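Local coordinates for protein Myo-inositol 2-dehydrogenase (Lactobacillus plantarum WCFS1, PDB 3CEA) that probably catalyses the NAD-dependent oxidation of myo-inositol at its 2-position, binding the dinucleotide in a Rossmann-fold domain, at residues 21-26 / 300-305; 136-141 / 250-255; 192-197 / 238-243. One frame throughout, in Å; residues are numbered along the deposited sequence.

Interaction 1: residues 21-26 / 300-305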
loop_
_atom_site.group_PDB
_atom_site.type_symbol
_atom_site.label_atom_id
_atom_site.label_comp_id
_atom_site.label_asym_id
_atom_site.label_seq_id
_atom_site.Cartn_x
_atom_site.Cartn_y
_atom_site.Cartn_z
ATOM N N GLU A 21 -25.165 1.214 22.845
ATOM C CA GLU A 21 -24.369 2.176 23.611
ATOM C C GLU A 21 -23.742 3.263 22.736
ATOM O O GLU A 21 -23.598 4.404 23.175
ATOM C CB GLU A 21 -23.305 1.469 24.463
ATOM C CG GLU A 21 -22.135 0.860 23.697
ATOM C CD GLU A 21 -21.038 0.345 24.615
ATOM O OE1 GLU A 21 -21.361 -0.265 25.662
ATOM O OE2 GLU A 21 -19.849 0.547 24.288
ATOM N N ARG A 22 -23.387 2.905 21.504
ATOM C CA ARG A 22 -22.815 3.851 20.549
ATOM C C ARG A 22 -23.883 4.816 20.023
ATOM O O ARG A 22 -23.662 6.030 19.973
ATOM C CB ARG A 22 -22.133 3.102 19.397
ATOM C CG ARG A 22 -21.254 3.974 18.515
ATOM C CD ARG A 22 -20.545 3.166 17.434
ATOM N NE ARG A 22 -19.544 2.254 17.987
ATOM C CZ ARG A 22 -18.302 2.603 18.320
ATOM N NH1 ARG A 22 -17.887 3.855 18.164
ATOM N NH2 ARG A 22 -17.470 1.695 18.810
ATOM N N HIS A 23 -25.035 4.264 19.637
ATOM C CA HIS A 23 -26.197 5.058 19.237
ATOM C C HIS A 23 -26.619 6.050 20.318
ATOM O O HIS A 23 -26.917 7.205 20.018
ATOM C CB HIS A 23 -27.385 4.156 18.891
ATOM C CG HIS A 23 -27.384 3.656 17.480
ATOM N ND1 HIS A 23 -26.985 4.434 16.413
ATOM C CD2 HIS A 23 -27.769 2.469 16.957
ATOM C CE1 HIS A 23 -27.103 3.738 15.297
ATOM N NE2 HIS A 23 -27.580 2.544 15.599
ATOM N N ALA A 24 -26.643 5.590 21.568
ATOM C CA ALA A 24 -27.018 6.427 22.710
ATOM C C ALA A 24 -26.027 7.567 22.935
ATOM O O ALA A 24 -26.430 8.691 23.231
ATOM C CB ALA A 24 -27.154 5.583 23.967
ATOM N N ARG A 25 -24.738 7.270 22.788
ATOM C CA ARG A 25 -23.683 8.279 22.898
ATOM C C ARG A 25 -23.834 9.376 21.844
ATOM O O ARG A 25 -23.762 10.562 22.171
ATOM C CB ARG A 25 -22.296 7.636 22.794
ATOM C CG ARG A 25 -21.821 6.941 24.060
ATOM C CD ARG A 25 -20.389 6.460 23.901
ATOM N NE ARG A 25 -19.869 5.836 25.116
ATOM C CZ ARG A 25 -19.695 4.525 25.281
ATOM N NH1 ARG A 25 -19.997 3.672 24.309
ATOM N NH2 ARG A 25 -19.214 4.067 26.429
ATOM N N HIS A 26 -24.049 8.974 20.588
ATOM C CA HIS A 26 -24.233 9.919 19.483
ATOM C C HIS A 26 -25.483 10.767 19.688
ATOM O O HIS A 26 -25.495 11.963 19.384
ATOM C CB HIS A 26 -24.336 9.187 18.140
ATOM C CG HIS A 26 -23.080 8.483 17.728
ATOM N ND1 HIS A 26 -23.087 7.386 16.893
ATOM C CD2 HIS A 26 -21.782 8.713 18.034
ATOM C CE1 HIS A 26 -21.847 6.975 16.698
ATOM N NE2 HIS A 26 -21.036 7.761 17.383
ATOM N N ASP A 300 -24.263 9.870 10.908
ATOM C CA ASP A 300 -24.915 10.508 9.766
ATOM C C ASP A 300 -26.305 9.941 9.446
ATOM O O ASP A 300 -27.208 10.698 9.066
ATOM C CB ASP A 300 -24.002 10.481 8.531
ATOM C CG ASP A 300 -22.804 11.430 8.657
ATOM O OD1 ASP A 300 -22.780 12.272 9.583
ATOM O OD2 ASP A 300 -21.878 11.337 7.819
ATOM N N GLU A 301 -26.480 8.628 9.610
ATOM C CA GLU A 301 -27.777 7.985 9.345
ATOM C C GLU A 301 -28.839 8.350 10.378
ATOM O O GLU A 301 -30.006 8.549 10.029
ATOM C CB GLU A 301 -27.648 6.459 9.233
ATOM C CG GLU A 301 -27.409 5.731 10.547
ATOM C CD GLU A 301 -27.720 4.251 10.478
ATOM O OE1 GLU A 301 -28.330 3.801 9.484
ATOM O OE2 GLU A 301 -27.356 3.537 11.434
ATOM N N VAL A 302 -28.432 8.425 11.645
ATOM C CA VAL A 302 -29.337 8.790 12.732
ATOM C C VAL A 302 -29.731 10.260 12.606
ATOM O O VAL A 302 -30.888 10.619 12.834
ATOM C CB VAL A 302 -28.730 8.466 14.123
ATOM C CG1 VAL A 302 -29.536 9.112 15.245
ATOM C CG2 VAL A 302 -28.665 6.959 14.327
ATOM N N GLN A 303 -28.768 11.096 12.221
ATOM C CA GLN A 303 -29.029 12.501 11.931
ATOM C C GLN A 303 -30.017 12.640 10.771
ATOM O O GLN A 303 -30.914 13.481 10.817
ATOM C CB GLN A 303 -27.728 13.247 11.618
ATOM C CG GLN A 303 -27.895 14.759 11.447
ATOM C CD GLN A 303 -28.220 15.463 12.752
ATOM O OE1 GLN A 303 -27.390 15.526 13.660
ATOM N NE2 GLN A 303 -29.433 15.996 12.850
ATOM N N ASP A 304 -29.847 11.808 9.744
ATOM C CA ASP A 304 -30.748 11.797 8.593
ATOM C C ASP A 304 -32.173 11.428 9.010
ATOM O O ASP A 304 -33.137 12.034 8.537
ATOM C CB ASP A 304 -30.238 10.843 7.506
ATOM C CG ASP A 304 -31.102 10.865 6.249
ATOM O OD1 ASP A 304 -31.337 11.962 5.692
ATOM O OD2 ASP A 304 -31.538 9.777 5.812
ATOM N N PHE A 305 -32.291 10.444 9.903
ATOM C CA PHE A 305 -33.581 10.036 10.463
ATOM C C PHE A 305 -34.250 11.175 11.228
ATOM O O PHE A 305 -35.439 11.435 11.044
ATOM C CB PHE A 305 -33.415 8.808 11.370
ATOM C CG PHE A 305 -34.631 8.490 12.200
ATOM C CD1 PHE A 305 -35.722 7.836 11.638
ATOM C CD2 PHE A 305 -34.682 8.842 13.546
ATOM C CE1 PHE A 305 -36.848 7.538 12.401
ATOM C CE2 PHE A 305 -35.803 8.550 14.320
ATOM C CZ PHE A 305 -36.888 7.896 13.746
#

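Interaction 2: residues 136-141 / 250-255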
loop_
_atom_site.group_PDB
_atom_site.type_symbol
_atom_site.label_atom_id
_atom_site.label_comp_id
_atom_site.label_asym_id
_atom_site.label_seq_id
_atom_site.Cartn_x
_atom_site.Cartn_y
_atom_site.Cartn_z
ATOM N N ASP A 136 -18.743 7.416 3.741
ATOM C CA ASP A 136 -18.108 8.315 2.775
ATOM C C ASP A 136 -17.472 7.582 1.596
ATOM O O ASP A 136 -17.590 8.025 0.453
ATOM C CB ASP A 136 -17.060 9.186 3.480
ATOM C CG ASP A 136 -16.649 10.393 2.654
ATOM N N SER A 137 -16.808 6.463 1.887
ATOM C CA SER A 137 -16.101 5.672 0.874
ATOM C C SER A 137 -17.044 4.920 -0.067
ATOM O O SER A 137 -16.861 4.947 -1.290
ATOM C CB SER A 137 -15.111 4.703 1.534
ATOM O OG SER A 137 -14.048 5.406 2.151
ATOM N N TYR A 138 -18.048 4.252 0.502
ATOM C CA TYR A 138 -19.058 3.565 -0.301
ATOM C C TYR A 138 -19.770 4.538 -1.240
ATOM O O TYR A 138 -19.980 4.225 -2.416
ATOM C CB TYR A 138 -20.058 2.808 0.579
ATOM C CG TYR A 138 -19.501 1.532 1.173
ATOM C CD1 TYR A 138 -19.258 0.417 0.372
ATOM C CD2 TYR A 138 -19.218 1.437 2.536
ATOM C CE1 TYR A 138 -18.745 -0.756 0.906
ATOM C CE2 TYR A 138 -18.703 0.262 3.085
ATOM C CZ TYR A 138 -18.471 -0.831 2.263
ATOM O OH TYR A 138 -17.963 -1.999 2.790
ATOM N N ARG A 139 -20.110 5.716 -0.717
ATOM C CA ARG A 139 -20.720 6.794 -1.504
ATOM C C ARG A 139 -19.820 7.270 -2.647
ATOM O O ARG A 139 -20.302 7.554 -3.744
ATOM C CB ARG A 139 -21.082 7.981 -0.608
ATOM C CG ARG A 139 -22.492 7.950 -0.050
ATOM C CD ARG A 139 -22.785 9.237 0.713
ATOM N NE ARG A 139 -24.214 9.443 0.924
ATOM N N TYR A 140 -18.520 7.361 -2.374
ATOM C CA TYR A 140 -17.529 7.765 -3.371
ATOM C C TYR A 140 -17.451 6.748 -4.511
ATOM O O TYR A 140 -17.420 7.122 -5.687
ATOM C CB TYR A 140 -16.160 7.947 -2.703
ATOM C CG TYR A 140 -15.052 8.415 -3.622
ATOM C CD1 TYR A 140 -14.956 9.751 -4.008
ATOM C CD2 TYR A 140 -14.086 7.524 -4.088
ATOM C CE1 TYR A 140 -13.935 10.187 -4.844
ATOM C CE2 TYR A 140 -13.057 7.949 -4.924
ATOM C CZ TYR A 140 -12.989 9.279 -5.298
ATOM O OH TYR A 140 -11.974 9.698 -6.126
ATOM N N ALA A 141 -17.436 5.469 -4.146
ATOM C CA ALA A 141 -17.404 4.374 -5.107
ATOM C C ALA A 141 -18.687 4.283 -5.929
ATOM O O ALA A 141 -18.642 3.954 -7.115
ATOM C CB ALA A 141 -17.141 3.064 -4.394
ATOM N N ASN A 250 -11.270 -6.174 12.050
ATOM C CA ASN A 250 -12.549 -6.228 11.354
ATOM C C ASN A 250 -12.333 -5.951 9.873
ATOM O O ASN A 250 -11.896 -4.862 9.503
ATOM C CB ASN A 250 -13.528 -5.217 11.963
ATOM C CG ASN A 250 -14.850 -5.135 11.209
ATOM O OD1 ASN A 250 -15.301 -4.046 10.855
ATOM N ND2 ASN A 250 -15.478 -6.284 10.968
ATOM N N GLN A 251 -12.620 -6.944 9.033
ATOM C CA GLN A 251 -12.497 -6.792 7.586
ATOM C C GLN A 251 -13.856 -6.516 6.967
ATOM O O GLN A 251 -14.767 -7.342 7.063
ATOM C CB GLN A 251 -11.878 -8.047 6.956
ATOM C CG GLN A 251 -11.625 -7.952 5.441
ATOM C CD GLN A 251 -10.403 -7.114 5.082
ATOM O OE1 GLN A 251 -9.549 -6.832 5.927
ATOM N NE2 GLN A 251 -10.315 -6.715 3.814
ATOM N N VAL A 252 -13.989 -5.342 6.349
ATOM C CA VAL A 252 -15.203 -4.966 5.634
ATOM C C VAL A 252 -14.798 -4.410 4.273
ATOM O O VAL A 252 -14.265 -3.301 4.157
ATOM C CB VAL A 252 -16.092 -3.968 6.424
ATOM C CG1 VAL A 252 -17.300 -3.568 5.597
ATOM C CG2 VAL A 252 -16.563 -4.581 7.736
ATOM N N GLU A 253 -15.069 -5.202 3.244
ATOM C CA GLU A 253 -14.469 -5.014 1.942
ATOM C C GLU A 253 -15.525 -5.186 0.860
ATOM O O GLU A 253 -16.328 -6.122 0.908
ATOM C CB GLU A 253 -13.347 -6.043 1.771
ATOM C CG GLU A 253 -12.412 -5.838 0.589
ATOM C CD GLU A 253 -11.435 -7.003 0.417
ATOM O OE1 GLU A 253 -11.300 -7.830 1.353
ATOM O OE2 GLU A 253 -10.801 -7.095 -0.656
ATOM N N LEU A 254 -15.530 -4.267 -0.102
ATOM C CA LEU A 254 -16.378 -4.388 -1.279
ATOM C C LEU A 254 -15.569 -4.156 -2.545
ATOM O O LEU A 254 -14.894 -3.131 -2.688
ATOM C CB LEU A 254 -17.561 -3.414 -1.223
ATOM C CG LEU A 254 -18.655 -3.574 -2.290
ATOM C CD1 LEU A 254 -19.436 -4.876 -2.114
ATOM C CD2 LEU A 254 -19.608 -2.388 -2.271
ATOM N N GLU A 255 -15.642 -5.120 -3.458
ATOM C CA GLU A 255 -14.986 -5.009 -4.751
ATOM C C GLU A 255 -16.028 -4.958 -5.854
ATOM O O GLU A 255 -16.825 -5.882 -6.008
ATOM C CB GLU A 255 -14.035 -6.185 -4.981
ATOM C CG GLU A 255 -13.370 -6.194 -6.353
ATOM C CD GLU A 255 -12.670 -7.501 -6.643
ATOM O OE1 GLU A 255 -11.572 -7.730 -6.091
ATOM O OE2 GLU A 255 -13.221 -8.302 -7.424
HETATM O O HOH W 1 -15.356 -0.842 3.653
#

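Interaction 3: residues 192-197 / 238-243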
loop_
_atom_site.group_PDB
_atom_site.type_symbol
_atom_site.label_atom_id
_atom_site.label_comp_id
_atom_site.label_asym_id
_atom_site.label_seq_id
_atom_site.Cartn_x
_atom_site.Cartn_y
_atom_site.Cartn_z
ATOM N N ASP A 192 -27.618 -5.650 0.318
ATOM C CA ASP A 192 -28.192 -4.324 0.092
ATOM C C ASP A 192 -27.304 -3.478 -0.822
ATOM O O ASP A 192 -27.801 -2.796 -1.723
ATOM C CB ASP A 192 -28.417 -3.601 1.423
ATOM C CG ASP A 192 -28.951 -2.188 1.240
ATOM O OD1 ASP A 192 -30.130 -2.043 0.847
ATOM O OD2 ASP A 192 -28.191 -1.223 1.491
ATOM N N LEU A 193 -25.994 -3.534 -0.586
ATOM C CA LEU A 193 -25.019 -2.780 -1.376
ATOM C C LEU A 193 -25.017 -3.224 -2.832
ATOM O O LEU A 193 -24.953 -2.396 -3.739
ATOM C CB LEU A 193 -23.613 -2.917 -0.782
ATOM C CG LEU A 193 -23.325 -2.261 0.573
ATOM C CD1 LEU A 193 -22.018 -2.789 1.145
ATOM C CD2 LEU A 193 -23.305 -0.733 0.480
ATOM N N ILE A 194 -25.102 -4.533 -3.046
ATOM C CA ILE A 194 -25.136 -5.101 -4.389
ATOM C C ILE A 194 -26.410 -4.671 -5.122
ATOM O O ILE A 194 -26.350 -4.265 -6.285
ATOM C CB ILE A 194 -24.946 -6.643 -4.349
ATOM C CG1 ILE A 194 -23.485 -6.966 -4.023
ATOM C CG2 ILE A 194 -25.334 -7.296 -5.670
ATOM C CD1 ILE A 194 -23.266 -8.314 -3.386
ATOM N N ARG A 195 -27.547 -4.729 -4.426
ATOM C CA ARG A 195 -28.824 -4.258 -4.971
ATOM C C ARG A 195 -28.745 -2.774 -5.318
ATOM O O ARG A 195 -29.213 -2.345 -6.377
ATOM C CB ARG A 195 -29.965 -4.500 -3.980
ATOM C CG ARG A 195 -30.296 -5.972 -3.736
ATOM C CD ARG A 195 -31.635 -6.149 -3.019
ATOM N NE ARG A 195 -32.760 -5.732 -3.855
ATOM C CZ ARG A 195 -33.434 -4.594 -3.706
ATOM N NH1 ARG A 195 -33.117 -3.745 -2.739
ATOM N NH2 ARG A 195 -34.433 -4.306 -4.529
ATOM N N TRP A 196 -28.132 -2.006 -4.420
ATOM C CA TRP A 196 -27.935 -0.573 -4.598
ATOM C C TRP A 196 -27.074 -0.256 -5.824
ATOM O O TRP A 196 -27.453 0.573 -6.653
ATOM C CB TRP A 196 -27.324 0.023 -3.323
ATOM C CG TRP A 196 -27.197 1.522 -3.305
ATOM C CD1 TRP A 196 -28.054 2.433 -3.861
ATOM C CD2 TRP A 196 -26.167 2.284 -2.663
ATOM N NE1 TRP A 196 -27.611 3.709 -3.620
ATOM C CE2 TRP A 196 -26.454 3.649 -2.886
ATOM C CE3 TRP A 196 -25.023 1.945 -1.924
ATOM C CZ2 TRP A 196 -25.641 4.676 -2.397
ATOM C CZ3 TRP A 196 -24.214 2.968 -1.439
ATOM C CH2 TRP A 196 -24.529 4.316 -1.678
ATOM N N PHE A 197 -25.932 -0.934 -5.942
ATOM C CA PHE A 197 -24.967 -0.663 -7.009
ATOM C C PHE A 197 -25.439 -1.100 -8.396
ATOM O O PHE A 197 -25.171 -0.416 -9.390
ATOM C CB PHE A 197 -23.611 -1.307 -6.686
ATOM C CG PHE A 197 -22.685 -0.426 -5.887
ATOM C CD1 PHE A 197 -22.857 -0.259 -4.518
ATOM C CD2 PHE A 197 -21.625 0.229 -6.506
ATOM C CE1 PHE A 197 -21.994 0.552 -3.780
ATOM C CE2 PHE A 197 -20.756 1.039 -5.775
ATOM C CZ PHE A 197 -20.943 1.203 -4.412
ATOM N N ALA A 238 -21.914 -12.390 -7.997
ATOM C CA ALA A 238 -21.464 -11.844 -6.723
ATOM C C ALA A 238 -21.090 -12.925 -5.721
ATOM O O ALA A 238 -21.684 -14.004 -5.701
ATOM C CB ALA A 238 -22.517 -10.908 -6.134
ATOM N N THR A 239 -20.086 -12.621 -4.903
ATOM C CA THR A 239 -19.684 -13.474 -3.794
ATOM C C THR A 239 -19.849 -12.689 -2.501
ATOM O O THR A 239 -19.498 -11.509 -2.440
ATOM C CB THR A 239 -18.215 -13.930 -3.932
ATOM O OG1 THR A 239 -18.042 -14.614 -5.176
ATOM C CG2 THR A 239 -17.811 -14.860 -2.791
ATOM N N LEU A 240 -20.395 -13.346 -1.480
ATOM C CA LEU A 240 -20.496 -12.769 -0.141
ATOM C C LEU A 240 -19.791 -13.672 0.855
ATOM O O LEU A 240 -19.993 -14.889 0.851
ATOM C CB LEU A 240 -21.954 -12.616 0.297
ATOM C CG LEU A 240 -23.035 -12.136 -0.667
ATOM C CD1 LEU A 240 -24.388 -12.573 -0.131
ATOM C CD2 LEU A 240 -22.986 -10.630 -0.863
ATOM N N ILE A 241 -18.971 -13.069 1.710
ATOM C CA ILE A 241 -18.312 -13.806 2.778
ATOM C C ILE A 241 -18.561 -13.161 4.139
ATOM O O ILE A 241 -18.238 -11.992 4.362
ATOM C CB ILE A 241 -16.799 -13.974 2.517
ATOM C CG1 ILE A 241 -16.580 -14.750 1.214
ATOM C CG2 ILE A 241 -16.119 -14.664 3.703
ATOM C CD1 ILE A 241 -15.175 -15.209 0.998
ATOM N N GLY A 242 -19.167 -13.935 5.032
ATOM C CA GLY A 242 -19.361 -13.530 6.412
ATOM C C GLY A 242 -18.508 -14.409 7.299
ATOM O O GLY A 242 -18.538 -15.634 7.177
ATOM N N GLY A 243 -17.742 -13.781 8.185
ATOM C CA GLY A 243 -16.850 -14.502 9.084
ATOM C C GLY A 243 -16.758 -13.854 10.448
ATOM O O GLY A 243 -17.219 -12.723 10.639
#

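Interaction 1: residues 21-26 / 300-305
H23 and V302 bring together two helices of the dinucleotide-binding half of the molecule: helix 20-29, the first of the Rossmann fold, which follows strand 9-14 and the glycine-rich GxGxxG-type turn, and helix 295-311, which returns to this fold from some 270 residues further along the chain. The apolar part of the contact is small. CG2 of V302 sits 3.7 Å from ND1 of H23 and equally close to CE1, approaching the imidazole at a slant. With CG1 of V302 anti to the backbone N (chi1 168°), it is the other methyl that is turned to the ring. V302 also rests on F76 of strand 74-77, while the ring of F298 meets the imidazole at a steep angle, so H23 is packed by aromatic as well as aliphatic neighbours.

The polar part is looser. OE2 of E301 lies at the edge of the imidazole and in its plane, 3.9 Å from CE1 of H23, and the carboxylate is turned 35° from the ring. The hydrogen-bonding partner of NE2 of H23 is instead the carboxylate of E101. The side chain of E301 also lies about 5 Å from the bound NAD, which places this helix pair beside the cofactor site.

Polar links beyond the two segments tie the same helices together: R22 forms salt bridges with D295 at the start of helix 295-311 and with E292 of the short helix 290-293 before it, and H26 NE2 hydrogen-bonds D295. Within helix 20-29, one turn apart, R25 and E21 pair: NH1 of R25 donates to OE2 of E21 over 3.1 Å, at 166°, in the guanidinium plane but from above the carboxylate.

Interaction 2: residues 136-141 / 250-255
Y138 of helix 136-146 reaches L254 and V252 of strand 251-258, a helix-on-sheet contact of the GFO/IDH/MocA C-terminal domain in which the two short segments run nearly parallel, their axes 11.0 Å apart. The dense part lies along one edge of the tyrosine ring. CB of L254 meets CE1 of Y138 in the ring plane at 3.6 Å, and CD2 of the same leucine lies 3.7 Å from CE1. With CG anti to the carbonyl carbon (chi1 -75°), the tyrosine extends its ring from the helix to the strand. I265, L193 and F294 pack round it, and F197 adjoins L254.

At the hydroxyl end CG1 of V252 is still close, 3.3 Å from OH of Y138, the two side chains crossing at about a right angle, but a water occupies the gap to the strand backbone. The far face of the strand is polar: E253 points away from the helix and pairs with R264 of the third subunit as well as R157 of its own chain. On the helix side, that single water bridges the buried phenol to the backbone, 3.0 Å from Y138 OH and donating to V252 O over 2.7 Å.

Interaction 3: residues 192-197 / 238-243
Within 192-197, CD1 of I194 makes the contact with the strand, lying against CD2 of L240 and CB of A238. The leucine contact is the closer, 3.4 Å between CD1 of I194 and CD2 of L240, and the alanine contact is 3.9 Å from CD1 of I194 to CB of A238. I194 holds CG1 beside the backbone N (chi1 -73°), and a near-extended second torsion (155°) carries CD1 out from the helix to the strand. The isoleucine and leucine side chains meet at a slant, methyl against methyl, while the alanine, two residues back on the same face of the strand, offers its lone CB.

This packs helix 182-198 against strand 237-243 in the mixed sheet of the C-terminal domain, a helix layer on a largely antiparallel sheet, as in the alpha+beta C-terminal domain of this family, with alternate strand residues taking opposite faces. A238 and L240 point to the helix; T239 points away from it, toward the third subunit, where it meets T239 of that chain. Neighbouring strands widen the apolar seat of I194, with M156 of strand 153-163 and M232 of strand 225-232 also touching it. L240 also touches I191, D190 and N187, which precede I194 by about one to two turns.

Overall arrangement
Along the chain, interaction 1 spans the other two, and interaction 2 in turn spans interaction 3. Interactions 2 and 3 share the mixed sheet of the C-terminal domain: helices 136-146 and 182-198 lie on the same face of it, and strand 153-163 separates strands 251-258 and 237-243. Their centres are about 11 Å apart and they touch, chiefly where F197 packs on helix 136-146. Both also reach the third subunit, so this sheet takes part in the assembly. Interaction 1 belongs to the Rossmann half, centre to centre about 20 Å from interaction 2 and about 24 Å from interaction 3. Helix 295-311 thus joins the nucleotide-binding half after the chain has built the sheet domain.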